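Local coordinates for protein glutathione S-transferase (Burkholderia xenovorans, PDB 2DSA) that probably acts as a glutathione transferase, binding glutathione, and reductively dechlorinates metabolites of polychlorinated biphenyls, at residues Arg19-Asn24 with Lys80-Ala85; Ile69-Ala74 with His93-Leu98. All coordinates share one frame; numbering follows the deposited sequence.

Contact 1. Residues Arg19-Asn24 with Lys80-Ala85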
ATOM      1  N   ARG A  19      -0.402  16.204 -14.230  1.00 35.03           N
ATOM      2  CA  ARG A  19      -0.548  17.639 -14.519  1.00 35.90           C
ATOM      3  C   ARG A  19       0.426  18.482 -13.725  1.00 36.08           C
ATOM      4  O   ARG A  19       0.970  19.450 -14.247  1.00 36.39           O
ATOM      5  CB  ARG A  19      -1.978  18.116 -14.255  1.00 36.12           C
ATOM      6  CG  ARG A  19      -2.955  17.506 -15.209  1.00 35.99           C
ATOM      7  CD  ARG A  19      -4.285  18.193 -15.149  1.00 38.02           C
ATOM      8  NE  ARG A  19      -5.191  17.550 -16.098  1.00 42.08           N
ATOM      9  CZ  ARG A  19      -5.448  17.994 -17.329  1.00 43.83           C
ATOM     10  NH1 ARG A  19      -4.899  19.123 -17.770  1.00 44.52           N
ATOM     11  NH2 ARG A  19      -6.274  17.308 -18.110  1.00 45.41           N
ATOM     12  N   GLU A  20       0.648  18.107 -12.469  1.00 35.87           N
ATOM     13  CA  GLU A  20       1.670  18.746 -11.655  1.00 36.69           C
ATOM     14  C   GLU A  20       3.052  18.598 -12.306  1.00 36.70           C
ATOM     15  O   GLU A  20       3.844  19.535 -12.309  1.00 36.03           O
ATOM     16  CB  GLU A  20       1.678  18.186 -10.222  1.00 36.77           C
ATOM     17  CG  GLU A  20       0.527  18.648  -9.336  1.00 38.32           C
ATOM     18  CD  GLU A  20       0.618  20.120  -8.908  1.00 41.29           C
ATOM     19  OE1 GLU A  20       1.706  20.740  -8.957  1.00 41.51           O
ATOM     20  OE2 GLU A  20      -0.423  20.670  -8.501  1.00 44.27           O
ATOM     21  N   ALA A  21       3.315  17.417 -12.867  1.00 37.38           N
ATOM     22  CA  ALA A  21       4.579  17.104 -13.514  1.00 37.99           C
ATOM     23  C   ALA A  21       4.724  17.811 -14.865  1.00 38.97           C
ATOM     24  O   ALA A  21       5.841  17.975 -15.364  1.00 39.21           O
ATOM     25  CB  ALA A  21       4.711  15.607 -13.703  1.00 37.28           C
ATOM     26  N   GLY A  22       3.596  18.199 -15.457  1.00 39.78           N
ATOM     27  CA  GLY A  22       3.588  18.830 -16.780  1.00 40.86           C
ATOM     28  C   GLY A  22       3.791  17.871 -17.940  1.00 41.33           C
ATOM     29  O   GLY A  22       4.200  18.301 -19.016  1.00 41.91           O
ATOM     30  N   LEU A  23       3.494  16.583 -17.734  1.00 41.67           N
ATOM     31  CA  LEU A  23       3.740  15.533 -18.739  1.00 41.61           C
ATOM     32  C   LEU A  23       2.612  15.422 -19.764  1.00 42.48           C
ATOM     33  O   LEU A  23       1.462  15.793 -19.471  1.00 42.59           O
ATOM     34  CB  LEU A  23       3.954  14.163 -18.075  1.00 41.24           C
ATOM     35  CG  LEU A  23       5.123  13.957 -17.105  1.00 40.46           C
ATOM     36  CD1 LEU A  23       5.100  12.553 -16.525  1.00 39.87           C
ATOM     37  CD2 LEU A  23       6.478  14.230 -17.744  1.00 40.89           C
ATOM     38  N   ASN A  24       2.949  14.921 -20.962  1.00 42.78           N
ATOM     39  CA  ASN A  24       1.959  14.625 -22.001  1.00 42.67           C
ATOM     40  C   ASN A  24       1.311  13.297 -21.682  1.00 41.88           C
ATOM     41  O   ASN A  24       2.000  12.334 -21.370  1.00 42.57           O
ATOM     42  CB  ASN A  24       2.591  14.487 -23.403  1.00 43.11           C
ATOM     43  CG  ASN A  24       3.556  15.612 -23.756  1.00 45.69           C
ATOM     44  OD1 ASN A  24       3.269  16.805 -23.548  1.00 48.00           O
ATOM     45  ND2 ASN A  24       4.708  15.233 -24.331  1.00 45.38           N
ATOM     46  N   LYS A  80      10.696  19.182 -10.296  1.00 44.50           N
ATOM     47  CA  LYS A  80       9.454  19.590  -9.656  1.00 43.95           C
ATOM     48  C   LYS A  80       9.322  19.140  -8.196  1.00 43.44           C
ATOM     49  O   LYS A  80       8.466  19.653  -7.469  1.00 43.28           O
ATOM     50  CB  LYS A  80       8.256  19.234 -10.534  1.00 44.43           C
ATOM     51  CG  LYS A  80       8.078  20.285 -11.640  1.00 46.44           C
ATOM     52  CD  LYS A  80       7.042  19.931 -12.669  1.00 48.11           C
ATOM     53  CE  LYS A  80       7.027  20.977 -13.783  1.00 49.67           C
ATOM     54  NZ  LYS A  80       6.255  22.218 -13.418  1.00 51.06           N
ATOM     55  N   GLN A  81      10.183  18.209  -7.771  1.00 42.55           N
ATOM     56  CA  GLN A  81      10.239  17.728  -6.379  1.00 41.83           C
ATOM     57  C   GLN A  81       8.896  17.194  -5.877  1.00 40.50           C
ATOM     58  O   GLN A  81       8.496  17.443  -4.736  1.00 39.98           O
ATOM     59  CB  GLN A  81      10.755  18.827  -5.442  1.00 42.24           C
ATOM     60  CG  GLN A  81      11.994  19.535  -5.959  1.00 44.79           C
ATOM     61  CD  GLN A  81      12.412  20.668  -5.065  1.00 48.54           C
ATOM     62  OE1 GLN A  81      12.057  21.828  -5.303  1.00 50.23           O
ATOM     63  NE2 GLN A  81      13.161  20.342  -4.015  1.00 49.40           N
ATOM     64  N   LEU A  82       8.204  16.468  -6.746  1.00 39.07           N
ATOM     65  CA  LEU A  82       6.971  15.798  -6.372  1.00 38.18           C
ATOM     66  C   LEU A  82       7.186  14.571  -5.477  1.00 37.47           C
ATOM     67  O   LEU A  82       6.228  14.037  -4.913  1.00 37.41           O
ATOM     68  CB  LEU A  82       6.159  15.440  -7.616  1.00 38.18           C
ATOM     69  CG  LEU A  82       5.648  16.663  -8.382  1.00 38.50           C
ATOM     70  CD1 LEU A  82       5.029  16.238  -9.703  1.00 37.85           C
ATOM     71  CD2 LEU A  82       4.690  17.517  -7.528  1.00 39.97           C
ATOM     72  N   ALA A  83       8.432  14.115  -5.377  1.00 36.31           N
ATOM     73  CA  ALA A  83       8.831  13.072  -4.423  1.00 35.43           C
ATOM     74  C   ALA A  83      10.264  13.362  -4.021  1.00 35.10           C
ATOM     75  O   ALA A  83      11.023  13.872  -4.839  1.00 35.22           O
ATOM     76  CB  ALA A  83       8.745  11.700  -5.053  1.00 34.90           C
ATOM     77  N   PRO A  84      10.653  13.030  -2.772  1.00 34.77           N
ATOM     78  CA  PRO A  84      12.089  13.057  -2.459  1.00 34.24           C
ATOM     79  C   PRO A  84      12.857  12.061  -3.323  1.00 34.17           C
ATOM     80  O   PRO A  84      12.280  11.062  -3.810  1.00 34.18           O
ATOM     81  CB  PRO A  84      12.145  12.612  -0.986  1.00 34.14           C
ATOM     82  CG  PRO A  84      10.765  12.876  -0.448  1.00 34.02           C
ATOM     83  CD  PRO A  84       9.837  12.643  -1.602  1.00 34.42           C
ATOM     84  N   ALA A  85      14.149  12.334  -3.498  1.00 33.79           N
ATOM     85  CA  ALA A  85      15.044  11.498  -4.295  1.00 33.23           C
ATOM     86  C   ALA A  85      15.144  10.073  -3.775  1.00 33.22           C
ATOM     87  O   ALA A  85      15.295   9.825  -2.562  1.00 33.26           O
ATOM     88  CB  ALA A  85      16.434  12.129  -4.383  1.00 33.21           C
TER
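Leu82 and Lys80 reach from the loop over the last turn of helix 12-21, one with its branched end, the other with its aliphatic chain. CD1 of Leu82 does most of the apolar touching, 3.9 Å from CB of Glu20 and 4.1 Å from CB of Ala21. The same Leu82 CD1 lies 3.8 Å from the backbone N of Ala21, so that it covers the peptide between the two residues. The second branch, CD2, also rests on Glu20, 4.1 Å from its CB. Lys80 meets backbone rather than side chains. Its CD lies 3.2 Å from the carbonyl O of Glu20. Lys80 CD is also 3.5 Å from Ala21 O, which places methylene groups against two carbonyl oxygens at the helix C-terminus. The chain runs extended as far as CE and bends at its last torsion (chi4 -81°), which leaves NZ 3.8 Å from Glu20 O, a proximity and not a bond. Nor does the ammonium pair with the Glu20 carboxylate: Glu20 OE1 and Lys80 NZ stay 6.5 Å apart. Glu20 turns its acid elsewhere, bent at chi2 (-71°), and OE2 forms a salt bridge with Arg188. The helix end itself is a Schellman motif with Gly22, at positive phi, as its C-prime residue; Leu23 N turns back to Leu18 O and, more weakly, Gly22 N to Arg19 O. The backbone of Leu82 is hydrogen-bonded to that of Val153, at the start of helix 153-163. Further out, Ala21 packs on Val73 and Leu82 on Ala74, both of helix 66-76, while Glu20 touches Ala190 of helix 189-197. The contact thus joins the end of helix 12-21, in the thioredoxin-like N-terminal domain, to the linker running from helix 66-76 to helix 89-109.

Contact 2. Residues Ile69-Ala74 with His93-Leu98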
ATOM      1  N   ILE A  69       2.438   4.058  -9.429  1.00 28.82           N
ATOM      2  CA  ILE A  69       2.205   5.031 -10.514  1.00 28.16           C
ATOM      3  C   ILE A  69       2.680   6.442 -10.163  1.00 28.50           C
ATOM      4  O   ILE A  69       3.405   7.054 -10.943  1.00 28.36           O
ATOM      5  CB  ILE A  69       0.734   5.053 -10.974  1.00 28.34           C
ATOM      6  CG1 ILE A  69       0.385   3.738 -11.670  1.00 27.32           C
ATOM      7  CG2 ILE A  69       0.418   6.287 -11.907  1.00 27.64           C
ATOM      8  CD1 ILE A  69      -1.120   3.387 -11.610  1.00 25.22           C
ATOM      9  N   VAL A  70       2.286   6.953  -8.998  1.00 28.53           N
ATOM     10  CA  VAL A  70       2.592   8.337  -8.659  1.00 28.88           C
ATOM     11  C   VAL A  70       4.093   8.556  -8.410  1.00 28.98           C
ATOM     12  O   VAL A  70       4.601   9.650  -8.619  1.00 29.38           O
ATOM     13  CB  VAL A  70       1.644   8.946  -7.541  1.00 29.35           C
ATOM     14  CG1 VAL A  70       0.188   8.865  -7.998  1.00 28.86           C
ATOM     15  CG2 VAL A  70       1.819   8.274  -6.143  1.00 26.74           C
ATOM     16  N   GLN A  71       4.797   7.501  -8.000  1.00 29.26           N
ATOM     17  CA  GLN A  71       6.253   7.550  -7.854  1.00 29.00           C
ATOM     18  C   GLN A  71       6.964   7.546  -9.223  1.00 29.25           C
ATOM     19  O   GLN A  71       7.913   8.292  -9.427  1.00 28.48           O
ATOM     20  CB  GLN A  71       6.759   6.399  -6.970  1.00 28.85           C
ATOM     21  CG  GLN A  71       6.408   6.579  -5.480  1.00 28.06           C
ATOM     22  CD  GLN A  71       6.989   5.491  -4.620  1.00 27.67           C
ATOM     23  OE1 GLN A  71       8.149   5.577  -4.191  1.00 27.41           O
ATOM     24  NE2 GLN A  71       6.205   4.435  -4.382  1.00 27.13           N
ATOM     25  N   TYR A  72       6.506   6.692 -10.137  1.00 29.80           N
ATOM     26  CA  TYR A  72       7.000   6.716 -11.497  1.00 30.71           C
ATOM     27  C   TYR A  72       6.834   8.125 -12.073  1.00 30.60           C
ATOM     28  O   TYR A  72       7.802   8.711 -12.565  1.00 31.10           O
ATOM     29  CB  TYR A  72       6.332   5.642 -12.383  1.00 31.36           C
ATOM     30  CG  TYR A  72       6.746   5.777 -13.847  1.00 32.97           C
ATOM     31  CD1 TYR A  72       6.004   6.570 -14.723  1.00 32.64           C
ATOM     32  CD2 TYR A  72       7.902   5.160 -14.334  1.00 32.37           C
ATOM     33  CE1 TYR A  72       6.384   6.748 -16.042  1.00 33.76           C
ATOM     34  CE2 TYR A  72       8.279   5.317 -15.684  1.00 33.88           C
ATOM     35  CZ  TYR A  72       7.517   6.117 -16.511  1.00 33.13           C
ATOM     36  OH  TYR A  72       7.868   6.306 -17.815  1.00 35.93           O
ATOM     37  N   VAL A  73       5.632   8.680 -11.956  1.00 29.97           N
ATOM     38  CA  VAL A  73       5.323  10.009 -12.464  1.00 30.02           C
ATOM     39  C   VAL A  73       6.254  11.105 -11.901  1.00 30.26           C
ATOM     40  O   VAL A  73       6.871  11.880 -12.658  1.00 29.64           O
ATOM     41  CB  VAL A  73       3.833  10.361 -12.238  1.00 30.11           C
ATOM     42  CG1 VAL A  73       3.569  11.843 -12.531  1.00 29.46           C
ATOM     43  CG2 VAL A  73       2.913   9.459 -13.088  1.00 29.11           C
ATOM     44  N   ALA A  74       6.376  11.142 -10.576  1.00 29.90           N
ATOM     45  CA  ALA A  74       7.267  12.083  -9.908  1.00 30.39           C
ATOM     46  C   ALA A  74       8.737  11.965 -10.348  1.00 30.69           C
ATOM     47  O   ALA A  74       9.440  12.968 -10.462  1.00 30.91           O
ATOM     48  CB  ALA A  74       7.158  11.923  -8.384  1.00 29.70           C
ATOM     49  N   HIS A  93      10.011   7.576   3.709  1.00 31.28           N
ATOM     50  CA  HIS A  93       8.960   8.275   4.414  1.00 31.89           C
ATOM     51  C   HIS A  93       7.739   8.599   3.503  1.00 31.12           C
ATOM     52  O   HIS A  93       6.591   8.489   3.936  1.00 29.94           O
ATOM     53  CB  HIS A  93       9.556   9.528   5.073  1.00 32.66           C
ATOM     54  CG  HIS A  93       8.689  10.137   6.131  1.00 36.75           C
ATOM     55  ND1 HIS A  93       8.853  11.437   6.569  1.00 41.60           N
ATOM     56  CD2 HIS A  93       7.648   9.633   6.836  1.00 40.20           C
ATOM     57  CE1 HIS A  93       7.951  11.706   7.495  1.00 42.81           C
ATOM     58  NE2 HIS A  93       7.205  10.628   7.674  1.00 42.67           N
ATOM     59  N   LEU A  94       7.985   8.977   2.246  1.00 30.24           N
ATOM     60  CA  LEU A  94       6.898   9.096   1.263  1.00 29.70           C
ATOM     61  C   LEU A  94       6.157   7.748   1.029  1.00 29.45           C
ATOM     62  O   LEU A  94       4.918   7.714   0.944  1.00 29.10           O
ATOM     63  CB  LEU A  94       7.431   9.639  -0.076  1.00 30.07           C
ATOM     64  CG  LEU A  94       6.429   9.688  -1.239  1.00 30.31           C
ATOM     65  CD1 LEU A  94       5.632  10.947  -1.151  1.00 32.58           C
ATOM     66  CD2 LEU A  94       7.125   9.634  -2.598  1.00 30.49           C
ATOM     67  N   GLN A  95       6.918   6.662   0.912  1.00 28.68           N
ATOM     68  CA  GLN A  95       6.354   5.331   0.675  1.00 29.51           C
ATOM     69  C   GLN A  95       5.534   4.834   1.864  1.00 29.36           C
ATOM     70  O   GLN A  95       4.538   4.110   1.689  1.00 29.94           O
ATOM     71  CB  GLN A  95       7.475   4.331   0.347  1.00 28.98           C
ATOM     72  CG  GLN A  95       8.169   4.702  -0.948  1.00 29.09           C
ATOM     73  CD  GLN A  95       9.480   4.007  -1.172  1.00 28.64           C
ATOM     74  OE1 GLN A  95      10.102   3.456  -0.249  1.00 25.76           O
ATOM     75  NE2 GLN A  95       9.935   4.052  -2.411  1.00 27.64           N
ATOM     76  N   GLN A  96       5.994   5.199   3.062  1.00 28.83           N
ATOM     77  CA  GLN A  96       5.239   4.998   4.293  1.00 28.78           C
ATOM     78  C   GLN A  96       3.893   5.690   4.183  1.00 28.12           C
ATOM     79  O   GLN A  96       2.867   5.050   4.329  1.00 28.39           O
ATOM     80  CB  GLN A  96       6.025   5.558   5.492  1.00 28.63           C
ATOM     81  CG  GLN A  96       5.218   5.587   6.796  1.00 28.61           C
ATOM     82  CD  GLN A  96       5.923   6.378   7.892  1.00 28.67           C
ATOM     83  OE1 GLN A  96       5.373   7.347   8.420  1.00 30.23           O
ATOM     84  NE2 GLN A  96       7.163   6.009   8.188  1.00 26.75           N
ATOM     85  N   TRP A  97       3.902   6.998   3.904  1.00 28.45           N
ATOM     86  CA  TRP A  97       2.659   7.746   3.767  1.00 28.56           C
ATOM     87  C   TRP A  97       1.765   7.236   2.652  1.00 28.79           C
ATOM     88  O   TRP A  97       0.545   7.109   2.857  1.00 29.57           O
ATOM     89  CB  TRP A  97       2.887   9.254   3.688  1.00 29.47           C
ATOM     90  CG  TRP A  97       2.991   9.850   5.057  1.00 30.44           C
ATOM     91  CD1 TRP A  97       4.107  10.399   5.633  1.00 31.56           C
ATOM     92  CD2 TRP A  97       1.954   9.901   6.055  1.00 30.49           C
ATOM     93  NE1 TRP A  97       3.817  10.808   6.915  1.00 32.50           N
ATOM     94  CE2 TRP A  97       2.509  10.510   7.201  1.00 32.24           C
ATOM     95  CE3 TRP A  97       0.602   9.514   6.079  1.00 31.50           C
ATOM     96  CZ2 TRP A  97       1.763  10.738   8.375  1.00 30.96           C
ATOM     97  CZ3 TRP A  97      -0.147   9.748   7.243  1.00 31.68           C
ATOM     98  CH2 TRP A  97       0.443  10.350   8.375  1.00 31.29           C
ATOM     99  N   LEU A  98       2.357   6.898   1.499  1.00 28.23           N
ATOM    100  CA  LEU A  98       1.583   6.340   0.381  1.00 28.74           C
ATOM    101  C   LEU A  98       0.914   5.004   0.742  1.00 28.80           C
ATOM    102  O   LEU A  98      -0.229   4.778   0.383  1.00 29.04           O
ATOM    103  CB  LEU A  98       2.440   6.177  -0.883  1.00 28.23           C
ATOM    104  CG  LEU A  98       2.935   7.417  -1.640  1.00 27.11           C
ATOM    105  CD1 LEU A  98       3.845   6.983  -2.793  1.00 26.13           C
ATOM    106  CD2 LEU A  98       1.762   8.261  -2.167  1.00 26.20           C
TER
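Gln71 carries the contact, extending its side chain from helix 66-76 across to Gln95 and Leu98 of helix 89-109. Its CG is anti to its own carbonyl carbon and the chain continues extended (chi2 -176°), which carries CD toward the second helix. OE1 accepts a nearly straight hydrogen bond from NE2 of Gln95, 2.9 Å long with an N-H...O angle of 167°. The N-H points at a lone pair of OE1, in the plane of the Gln71 carbonyl. OE1 also accepts from Arg91 NE, and NE2 of Gln71 donates to Pro67 O in its own helix. Three bonds therefore grip this buried amide and fix its rotation. The packing beside it is largely apolar. CD1 of Leu98 lies 3.7 Å from CG of Gln71, the two side chains lying alongside with opposite directions. Leu98 CD2 meets CG2 of Val70 at 4.0 Å. The segments run roughly antiparallel, at 144°, with axes 12.0 Å apart, a wide spacing spanned chiefly by Gln71 with Gln95 and Leu98. Helix 66-76 of the thioredoxin-like domain here meets the first long helix of the all-helical C-terminal domain, part of the interdomain interface of the GST fold. Val70 also packs on Pro14 of helix 12-21, while Gln71 and Gln95 touch Gln95 of the second subunit, so one edge of the helix pair forms part of the dimer interface.

Overall arrangement
Contacts 1 and 2 lie side by side on the same side of the chain's centre, their own centres 11 Å apart. Their segments alternate along the chain, in the order 19-24, 69-74, 80-85, 93-98, so in sequence the linker segment of contact 1 falls between the two helices of contact 2. They touch directly: Ala83 CB packs 3.6 Å from Leu94 CD2 and 3.7 Å from Ala74 CB. Contact 2 joins the two domains directly, and contact 1 ties the linker between them back onto the end of helix 12-21. Contact 2 is the more central and reaches the second subunit, whereas contact 1 lies nearer the periphery.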